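Long-range contact in PipY (Synechococcus elongatus, PDB 5NLC), which binds pyridoxal 5'-phosphate in a modified TIM barrel and is probably involved in the homeostasis of this vitamin B6 cofactor: residues A[45-57]-A[73-85]. Sequence-based numbering, arbitrary orientation.
Sequences GENRVQEAIAKQA and LQSNKARKAVEHF. With PO4 (phosphate ion), chain C.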
loop_
_atom_site.group_PDB
_atom_site.type_symbol
_atom_site.label_atom_id
_atom_site.label_comp_id
_atom_site.label_asym_id
_atom_site.label_seq_id
_atom_site.Cartn_x
_atom_site.Cartn_y
_atom_site.Cartn_z
ATOM N N GLY A 45 5.698 -1.851 -6.585
ATOM C CA GLY A 45 4.977 -0.672 -6.202
ATOM C C GLY A 45 5.489 0.583 -6.935
ATOM O O GLY A 45 6.725 0.760 -7.140
ATOM N N GLU A 46 4.540 1.448 -7.289
ATOM C CA GLU A 46 4.877 2.728 -7.913
ATOM C C GLU A 46 4.185 3.831 -7.113
ATOM O O GLU A 46 3.141 3.604 -6.531
ATOM C CB GLU A 46 4.438 2.750 -9.355
ATOM C CG GLU A 46 5.257 1.807 -10.296
ATOM C CD GLU A 46 6.603 2.365 -10.734
ATOM O OE1 GLU A 46 6.750 3.620 -10.772
ATOM O OE2 GLU A 46 7.550 1.551 -11.051
ATOM N N ASN A 47 4.744 5.032 -7.143
ATOM C CA ASN A 47 4.129 6.147 -6.403
ATOM C C ASN A 47 3.115 6.887 -7.262
ATOM O O ASN A 47 2.228 7.474 -6.714
ATOM C CB ASN A 47 5.138 7.170 -5.901
ATOM C CG ASN A 47 5.875 6.713 -4.664
ATOM O OD1 ASN A 47 5.615 5.628 -4.091
ATOM N ND2 ASN A 47 6.838 7.525 -4.259
ATOM N N ARG A 48 3.312 6.903 -8.565
ATOM C CA ARG A 48 2.537 7.716 -9.514
ATOM C C ARG A 48 1.918 6.857 -10.580
ATOM O O ARG A 48 2.603 6.070 -11.208
ATOM C CB ARG A 48 3.447 8.765 -10.187
ATOM C CG ARG A 48 3.737 9.930 -9.259
ATOM C CD ARG A 48 4.851 10.860 -9.731
ATOM N NE ARG A 48 5.376 11.612 -8.583
ATOM C CZ ARG A 48 6.489 12.352 -8.572
ATOM N NH1 ARG A 48 7.235 12.510 -9.671
ATOM N NH2 ARG A 48 6.858 12.953 -7.438
ATOM N N VAL A 49 0.642 7.093 -10.868
ATOM C CA VAL A 49 -0.107 6.270 -11.819
ATOM C C VAL A 49 0.548 6.241 -13.226
ATOM O O VAL A 49 0.776 5.157 -13.778
ATOM C CB VAL A 49 -1.600 6.744 -11.911
ATOM C CG1 VAL A 49 -2.336 6.079 -13.048
ATOM C CG2 VAL A 49 -2.352 6.470 -10.625
ATOM N N GLN A 50 0.857 7.423 -13.781
ATOM C CA GLN A 50 1.391 7.515 -15.163
ATOM C C GLN A 50 2.743 6.852 -15.355
ATOM O O GLN A 50 2.938 6.153 -16.334
ATOM C CB GLN A 50 1.439 8.966 -15.652
ATOM C CG GLN A 50 0.060 9.596 -15.812
ATOM C CD GLN A 50 -0.820 8.977 -16.928
ATOM O OE1 GLN A 50 -2.062 9.071 -16.846
ATOM N NE2 GLN A 50 -0.190 8.368 -17.980
ATOM N N GLU A 51 3.637 7.010 -14.403
ATOM C CA GLU A 51 4.926 6.329 -14.447
ATOM C C GLU A 51 4.761 4.815 -14.431
ATOM O O GLU A 51 5.461 4.114 -15.177
ATOM C CB GLU A 51 5.822 6.797 -13.295
ATOM C CG GLU A 51 6.232 8.256 -13.438
ATOM C CD GLU A 51 6.778 8.868 -12.142
ATOM O OE1 GLU A 51 7.060 8.140 -11.136
ATOM O OE2 GLU A 51 6.925 10.121 -12.148
ATOM N N ALA A 52 3.800 4.301 -13.658
ATOM C CA ALA A 52 3.506 2.877 -13.684
ATOM C C ALA A 52 2.961 2.368 -15.011
ATOM O O ALA A 52 3.472 1.393 -15.530
ATOM C CB ALA A 52 2.551 2.483 -12.584
ATOM N N ILE A 53 1.923 3.006 -15.556
ATOM C CA ILE A 53 1.343 2.617 -16.854
ATOM C C ILE A 53 2.422 2.488 -17.902
ATOM O O ILE A 53 2.493 1.475 -18.625
ATOM C CB ILE A 53 0.320 3.661 -17.361
ATOM C CG1 ILE A 53 -0.935 3.626 -16.508
ATOM C CG2 ILE A 53 -0.088 3.449 -18.827
ATOM C CD1 ILE A 53 -1.830 4.826 -16.737
ATOM N N ALA A 54 3.290 3.495 -17.976
ATOM C CA ALA A 54 4.326 3.499 -18.998
ATOM C C ALA A 54 5.152 2.207 -18.951
ATOM O O ALA A 54 5.479 1.631 -19.975
ATOM C CB ALA A 54 5.234 4.716 -18.847
ATOM N N LYS A 55 5.406 1.713 -17.759
ATOM C CA LYS A 55 6.342 0.630 -17.571
ATOM C C LYS A 55 5.667 -0.740 -17.687
ATOM O O LYS A 55 6.336 -1.740 -17.934
ATOM C CB LYS A 55 6.881 0.766 -16.161
ATOM C CG LYS A 55 8.336 0.482 -16.027
ATOM C CD LYS A 55 8.757 0.703 -14.589
ATOM C CE LYS A 55 9.007 2.154 -14.313
ATOM N NZ LYS A 55 9.580 2.332 -12.959
ATOM N N GLN A 56 4.356 -0.779 -17.450
ATOM C CA GLN A 56 3.591 -2.025 -17.398
ATOM C C GLN A 56 3.452 -2.787 -18.709
ATOM O O GLN A 56 3.384 -4.022 -18.674
ATOM C CB GLN A 56 2.196 -1.778 -16.842
ATOM C CG GLN A 56 2.218 -1.460 -15.370
ATOM C CD GLN A 56 0.809 -1.212 -14.794
ATOM O OE1 GLN A 56 -0.166 -0.967 -15.532
ATOM N NE2 GLN A 56 0.698 -1.246 -13.470
ATOM N N ALA A 57 3.409 -2.080 -19.859
ATOM C CA ALA A 57 3.029 -2.749 -21.126
ATOM C C ALA A 57 3.933 -3.898 -21.544
ATOM O O ALA A 57 3.437 -4.973 -21.898
ATOM C CB ALA A 57 2.885 -1.770 -22.275
ATOM N N LEU A 73 -3.366 9.676 -4.849
ATOM C CA LEU A 73 -4.156 9.375 -6.035
ATOM C C LEU A 73 -5.190 10.459 -6.116
ATOM O O LEU A 73 -6.015 10.585 -5.218
ATOM C CB LEU A 73 -4.806 8.011 -5.906
ATOM C CG LEU A 73 -5.782 7.619 -7.019
ATOM C CD1 LEU A 73 -5.154 7.746 -8.417
ATOM C CD2 LEU A 73 -6.387 6.240 -6.823
ATOM N N GLN A 74 -5.134 11.268 -7.158
ATOM C CA GLN A 74 -6.160 12.286 -7.403
ATOM C C GLN A 74 -7.397 11.645 -7.953
ATOM O O GLN A 74 -7.302 10.711 -8.750
ATOM C CB GLN A 74 -5.648 13.321 -8.421
ATOM C CG GLN A 74 -4.380 14.054 -8.007
ATOM C CD GLN A 74 -4.522 14.786 -6.687
ATOM O OE1 GLN A 74 -5.622 15.237 -6.309
ATOM N NE2 GLN A 74 -3.402 14.924 -5.968
ATOM N N SER A 75 -8.566 12.165 -7.566
ATOM C CA SER A 75 -9.858 11.572 -7.990
ATOM C C SER A 75 -10.049 11.449 -9.501
ATOM O O SER A 75 -10.683 10.492 -9.921
ATOM C CB SER A 75 -11.054 12.285 -7.339
ATOM O OG SER A 75 -11.278 11.677 -6.060
ATOM N N ASN A 76 -9.432 12.339 -10.308
ATOM C CA ASN A 76 -9.492 12.262 -11.769
ATOM C C ASN A 76 -8.553 11.251 -12.423
ATOM O O ASN A 76 -8.561 11.103 -13.648
ATOM C CB ASN A 76 -9.316 13.671 -12.412
ATOM C CG ASN A 76 -7.861 14.246 -12.331
ATOM O OD1 ASN A 76 -6.891 13.636 -11.813
ATOM N ND2 ASN A 76 -7.729 15.460 -12.833
ATOM N N LYS A 77 -7.708 10.600 -11.638
ATOM C CA LYS A 77 -6.866 9.513 -12.092
ATOM C C LYS A 77 -7.359 8.181 -11.524
ATOM O O LYS A 77 -6.716 7.158 -11.720
ATOM C CB LYS A 77 -5.398 9.732 -11.667
ATOM C CG LYS A 77 -4.647 10.845 -12.377
ATOM C CD LYS A 77 -4.492 10.545 -13.879
ATOM C CE LYS A 77 -3.989 11.760 -14.661
ATOM N NZ LYS A 77 -2.624 12.167 -14.214
ATOM N N ALA A 78 -8.481 8.195 -10.822
ATOM C CA ALA A 78 -8.991 6.986 -10.196
ATOM C C ALA A 78 -9.282 5.931 -11.281
ATOM O O ALA A 78 -9.058 4.781 -11.057
ATOM C CB ALA A 78 -10.206 7.283 -9.346
ATOM N N ARG A 79 -9.763 6.344 -12.463
ATOM C CA ARG A 79 -10.088 5.384 -13.495
ATOM C C ARG A 79 -8.860 4.610 -13.957
ATOM O O ARG A 79 -8.884 3.389 -14.048
ATOM C CB ARG A 79 -10.769 6.093 -14.656
ATOM C CG ARG A 79 -11.269 5.176 -15.753
ATOM C CD ARG A 79 -12.022 5.997 -16.831
ATOM N NE ARG A 79 -13.332 6.279 -16.299
ATOM C CZ ARG A 79 -14.356 5.416 -16.279
ATOM N NH1 ARG A 79 -14.297 4.221 -16.862
ATOM N NH2 ARG A 79 -15.472 5.778 -15.692
ATOM N N LYS A 80 -7.782 5.329 -14.286
ATOM C CA LYS A 80 -6.540 4.662 -14.640
ATOM C C LYS A 80 -5.990 3.796 -13.510
ATOM O O LYS A 80 -5.407 2.776 -13.772
ATOM C CB LYS A 80 -5.485 5.655 -15.123
ATOM C CG LYS A 80 -5.815 6.234 -16.507
ATOM C CD LYS A 80 -4.800 7.320 -16.824
ATOM C CE LYS A 80 -4.842 7.741 -18.302
ATOM N NZ LYS A 80 -4.453 9.176 -18.400
ATOM N N ALA A 81 -6.120 4.219 -12.265
ATOM C CA ALA A 81 -5.663 3.391 -11.137
ATOM C C ALA A 81 -6.432 2.071 -11.031
ATOM O O ALA A 81 -5.845 1.025 -10.838
ATOM C CB ALA A 81 -5.808 4.176 -9.846
ATOM N N VAL A 82 -7.767 2.117 -11.223
ATOM C CA VAL A 82 -8.548 0.893 -11.208
ATOM C C VAL A 82 -8.119 -0.043 -12.347
ATOM O O VAL A 82 -8.047 -1.250 -12.182
ATOM C CB VAL A 82 -10.043 1.185 -11.222
ATOM C CG1 VAL A 82 -10.854 -0.105 -11.326
ATOM C CG2 VAL A 82 -10.450 1.935 -9.966
ATOM N N GLU A 83 -7.805 0.539 -13.490
ATOM C CA GLU A 83 -7.518 -0.253 -14.672
ATOM C C GLU A 83 -6.162 -0.944 -14.542
ATOM O O GLU A 83 -6.039 -2.049 -15.035
ATOM C CB GLU A 83 -7.552 0.613 -15.951
ATOM C CG GLU A 83 -8.968 1.020 -16.435
ATOM C CD GLU A 83 -8.957 2.030 -17.618
ATOM O OE1 GLU A 83 -7.974 2.790 -17.781
ATOM O OE2 GLU A 83 -9.949 2.074 -18.381
ATOM N N HIS A 84 -5.188 -0.301 -13.865
ATOM C CA HIS A 84 -3.794 -0.697 -13.869
ATOM C C HIS A 84 -3.252 -1.269 -12.565
ATOM O O HIS A 84 -2.200 -1.798 -12.617
ATOM C CB HIS A 84 -2.905 0.469 -14.326
ATOM C CG HIS A 84 -3.123 0.814 -15.766
ATOM N ND1 HIS A 84 -2.403 0.230 -16.787
ATOM C CD2 HIS A 84 -4.053 1.601 -16.353
ATOM C CE1 HIS A 84 -2.903 0.645 -17.950
ATOM N NE2 HIS A 84 -3.868 1.513 -17.710
ATOM N N PHE A 85 -3.901 -1.100 -11.421
ATOM C CA PHE A 85 -3.332 -1.561 -10.170
ATOM C C PHE A 85 -4.201 -2.648 -9.564
ATOM O O PHE A 85 -5.425 -2.588 -9.581
ATOM C CB PHE A 85 -3.149 -0.375 -9.234
ATOM C CG PHE A 85 -1.986 0.533 -9.648
ATOM C CD1 PHE A 85 -0.702 0.253 -9.231
ATOM C CD2 PHE A 85 -2.198 1.622 -10.429
ATOM C CE1 PHE A 85 0.370 1.039 -9.623
ATOM C CE2 PHE A 85 -1.162 2.437 -10.839
ATOM C CZ PHE A 85 0.133 2.157 -10.433
HETATM P P PO4 C . -14.798 9.012 -14.002
HETATM O O1 PO4 C . -14.664 8.742 -12.529
HETATM O O2 PO4 C . -13.484 8.729 -14.696
HETATM O O3 PO4 C . -15.882 8.107 -14.554
HETATM O O4 PO4 C . -15.217 10.455 -14.201
#
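Helices 49-56 and 78-84 run side by side in roughly the same direction, their axes 10.3 Å apart at 38°, with Val49 level with Ala81 and Ile53 with His84. Gln56 and His84 join the two segments through two hydrogen bonds: His84 ND1 donates a hydrogen bond to Gln56 OE1 (2.8 Å), which lies near the ring plane, while Gln56 NE2 donates to the backbone His84 O (3.1 Å). The extended chain of Gln56 (chi2 -180°) carries its amide far enough for both, and a glutamine suits the place because it can accept and donate at once. Ile53 CG1 sits squarely over one face of the imidazole, 3.6 Å from its centroid, in a CH-pi contact. An alanine in place of His84 would probably leave Gln56 OE1 without this donor and Ile53 without the flat surface it packs on. Nearer the start of helix 49-56, the branched Val49 fills the hollow between the helices, CG1 against Lys80 CB and CG2 against Leu73 CD1, Ala81 CB and the Phe85 ring. Small Ala52 lets that ring come close, CB to Phe85 CZ 3.3 Å. Toward solvent, Lys80 passes its aliphatic chain across Ile53 CD1, nearly at a right angle, and ends in a hydrogen bond from NZ to Gln50 OE1 (2.9 Å), helped by the bend of Gln50 at chi2 (-66°). These are successive outer helices of the barrel, linked through strand 66-69: Val49 and Phe85 both rest on Leu69, Leu73 and Ala81 reach Ile88 of strand 87-91, and Ala78 and Val82 pack against helix 94-107.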